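Local structure of putative NADH-flavin reductase (Lactobacillus casei ATCC 334, 3H2S) at residues A[13-18]-A[191-196]. The protein probably acts as an NAD(P)H-dependent oxidoreductase, putatively a flavin reductase, and binds NADPH in a Rossmann-type domain. Residues are numbered along the deposited sequence; the frame is centred on the assembly and turned at random.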
loop_
_atom_site.group_PDB
_atom_site.type_symbol
_atom_site.label_atom_id
_atom_site.label_comp_id
_atom_site.label_asym_id
_atom_site.label_seq_id
_atom_site.Cartn_x
_atom_site.Cartn_y
_atom_site.Cartn_z
ATOM N N GLY A 13 7.073 -10.119 -18.739
ATOM C CA GLY A 13 8.388 -9.549 -18.437
ATOM C C GLY A 13 9.464 -9.806 -19.472
ATOM O O GLY A 13 10.202 -8.894 -19.854
ATOM N N SER A 14 9.548 -11.041 -19.952
ATOM C CA SER A 14 10.587 -11.391 -20.898
ATOM C C SER A 14 10.340 -10.705 -22.245
ATOM O O SER A 14 11.285 -10.292 -22.922
ATOM C CB SER A 14 10.675 -12.904 -21.071
ATOM O OG SER A 14 9.473 -13.419 -21.595
ATOM N N ALA A 15 9.067 -10.500 -22.574
ATOM C CA ALA A 15 8.686 -9.800 -23.797
ATOM C C ALA A 15 9.056 -8.320 -23.682
ATOM O O ALA A 15 9.524 -7.706 -24.650
ATOM C CB ALA A 15 7.204 -9.953 -24.040
ATOM N N ILE A 16 8.830 -7.755 -22.496
ATOM C CA ILE A 16 9.202 -6.366 -22.201
ATOM C C ILE A 16 10.714 -6.156 -22.285
ATOM O O ILE A 16 11.188 -5.168 -22.860
ATOM C CB ILE A 16 8.703 -5.938 -20.810
ATOM C CG1 ILE A 16 7.158 -5.914 -20.792
ATOM C CG2 ILE A 16 9.290 -4.582 -20.431
ATOM C CD1 ILE A 16 6.543 -6.130 -19.396
ATOM N N VAL A 17 11.476 -7.105 -21.743
ATOM C CA VAL A 17 12.936 -7.021 -21.814
ATOM C C VAL A 17 13.409 -7.005 -23.262
ATOM O O VAL A 17 14.188 -6.132 -23.660
ATOM C CB VAL A 17 13.631 -8.169 -21.037
ATOM C CG1 VAL A 17 15.138 -8.207 -21.363
ATOM C CG2 VAL A 17 13.423 -7.999 -19.540
ATOM N N ALA A 18 12.815 -7.869 -24.089
ATOM C CA ALA A 18 13.187 -7.956 -25.497
ATOM C C ALA A 18 12.844 -6.671 -26.257
ATOM O O ALA A 18 13.666 -6.145 -27.017
ATOM C CB ALA A 18 12.502 -9.165 -26.157
ATOM N N ASN A 191 2.519 -7.637 -27.895
ATOM C CA ASN A 191 1.780 -6.381 -28.069
ATOM C C ASN A 191 1.635 -5.557 -26.790
ATOM O O ASN A 191 1.806 -4.326 -26.808
ATOM C CB ASN A 191 0.405 -6.654 -28.691
ATOM C CG ASN A 191 0.471 -6.740 -30.192
ATOM O OD1 ASN A 191 1.334 -6.113 -30.808
ATOM N ND2 ASN A 191 -0.339 -7.621 -30.781
HETATM N N MSE A 192 1.502 -6.253 -25.663
HETATM C CA MSE A 192 1.612 -5.602 -24.365
HETATM C C MSE A 192 2.979 -4.933 -24.225
HETATM O O MSE A 192 3.068 -3.802 -23.741
HETATM C CB MSE A 192 1.378 -6.608 -23.220
HETATM C CG MSE A 192 1.622 -6.021 -21.839
HETATM SE SE MSE A 192 0.379 -4.553 -21.394
HETATM C CE MSE A 192 -1.231 -5.617 -21.102
ATOM N N ALA A 193 4.033 -5.619 -24.660
ATOM C CA ALA A 193 5.371 -5.032 -24.617
ATOM C C ALA A 193 5.448 -3.745 -25.458
ATOM O O ALA A 193 6.047 -2.761 -25.025
ATOM C CB ALA A 193 6.442 -6.040 -25.076
ATOM N N LEU A 194 4.881 -3.777 -26.664
ATOM C CA LEU A 194 4.797 -2.575 -27.504
ATOM C C LEU A 194 4.149 -1.432 -26.740
ATOM O O LEU A 194 4.640 -0.305 -26.760
ATOM C CB LEU A 194 3.985 -2.833 -28.787
ATOM C CG LEU A 194 4.561 -3.708 -29.905
ATOM C CD1 LEU A 194 3.683 -3.592 -31.157
ATOM C CD2 LEU A 194 6.006 -3.333 -30.216
ATOM N N ALA A 195 2.992 -1.713 -26.149
ATOM C CA ALA A 195 2.210 -0.699 -25.432
ATOM C C ALA A 195 2.975 -0.111 -24.247
ATOM O O ALA A 195 2.917 1.078 -23.981
ATOM C CB ALA A 195 0.855 -1.298 -24.973
ATOM N N ILE A 196 3.632 -0.974 -23.482
ATOM C CA ILE A 196 4.440 -0.536 -22.368
ATOM C C ILE A 196 5.601 0.362 -22.780
ATOM O O ILE A 196 5.762 1.454 -22.236
ATOM C CB ILE A 196 4.929 -1.744 -21.549
ATOM C CG1 ILE A 196 3.722 -2.397 -20.845
ATOM C CG2 ILE A 196 5.998 -1.300 -20.537
ATOM C CD1 ILE A 196 4.040 -3.706 -20.120
#
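The carbonyl oxygen of Ala15 is met by the CB methyl of Ala193, Ala15 O to Ala193 CB being 3.5 Å; this is a van der Waals contact, not a bond. The same methyl lies 4.1 Å from Ala15 CB and 3.9 Å from Ile16 N, which places it against the backbone between these two residues. Such small side chains let the helices approach closely: the axes of segments 13-18 and 191-196 come within 8.4 Å, crossing at -54°. Ile16 CA and Ala193 CA are 4.7 Å apart.

Further along, the CD1 methyl of Ile196 lies across the CG1-CD1 end of Ile16, 3.6 Å from Ile16 CD1, with the two side chains crossing at about a right angle. In Ile196, CG1 is set anti to the carbonyl carbon (chi1 -68°), and from there its CD1 also reaches Ile16 CG1 at 3.9 Å. In the Rossmann-type fold of this NAD(P)H-binding family, helix 11-22 follows the first strand and its glycine-rich loop; Gly10 in the loop and Arg11 and Ala12 in the first turn of the helix bind NADPH. Helix 189-201 precedes the last strand, 209-214. Beneath the isoleucine pair lies the central sheet: both side chains touch Ile103, itself an NADPH-site residue, while Ile196 also packs on Val101 and Ile156. Beyond the alanine contact, Glu19 of helix 11-22 continues the packing against Ala193 and Leu194.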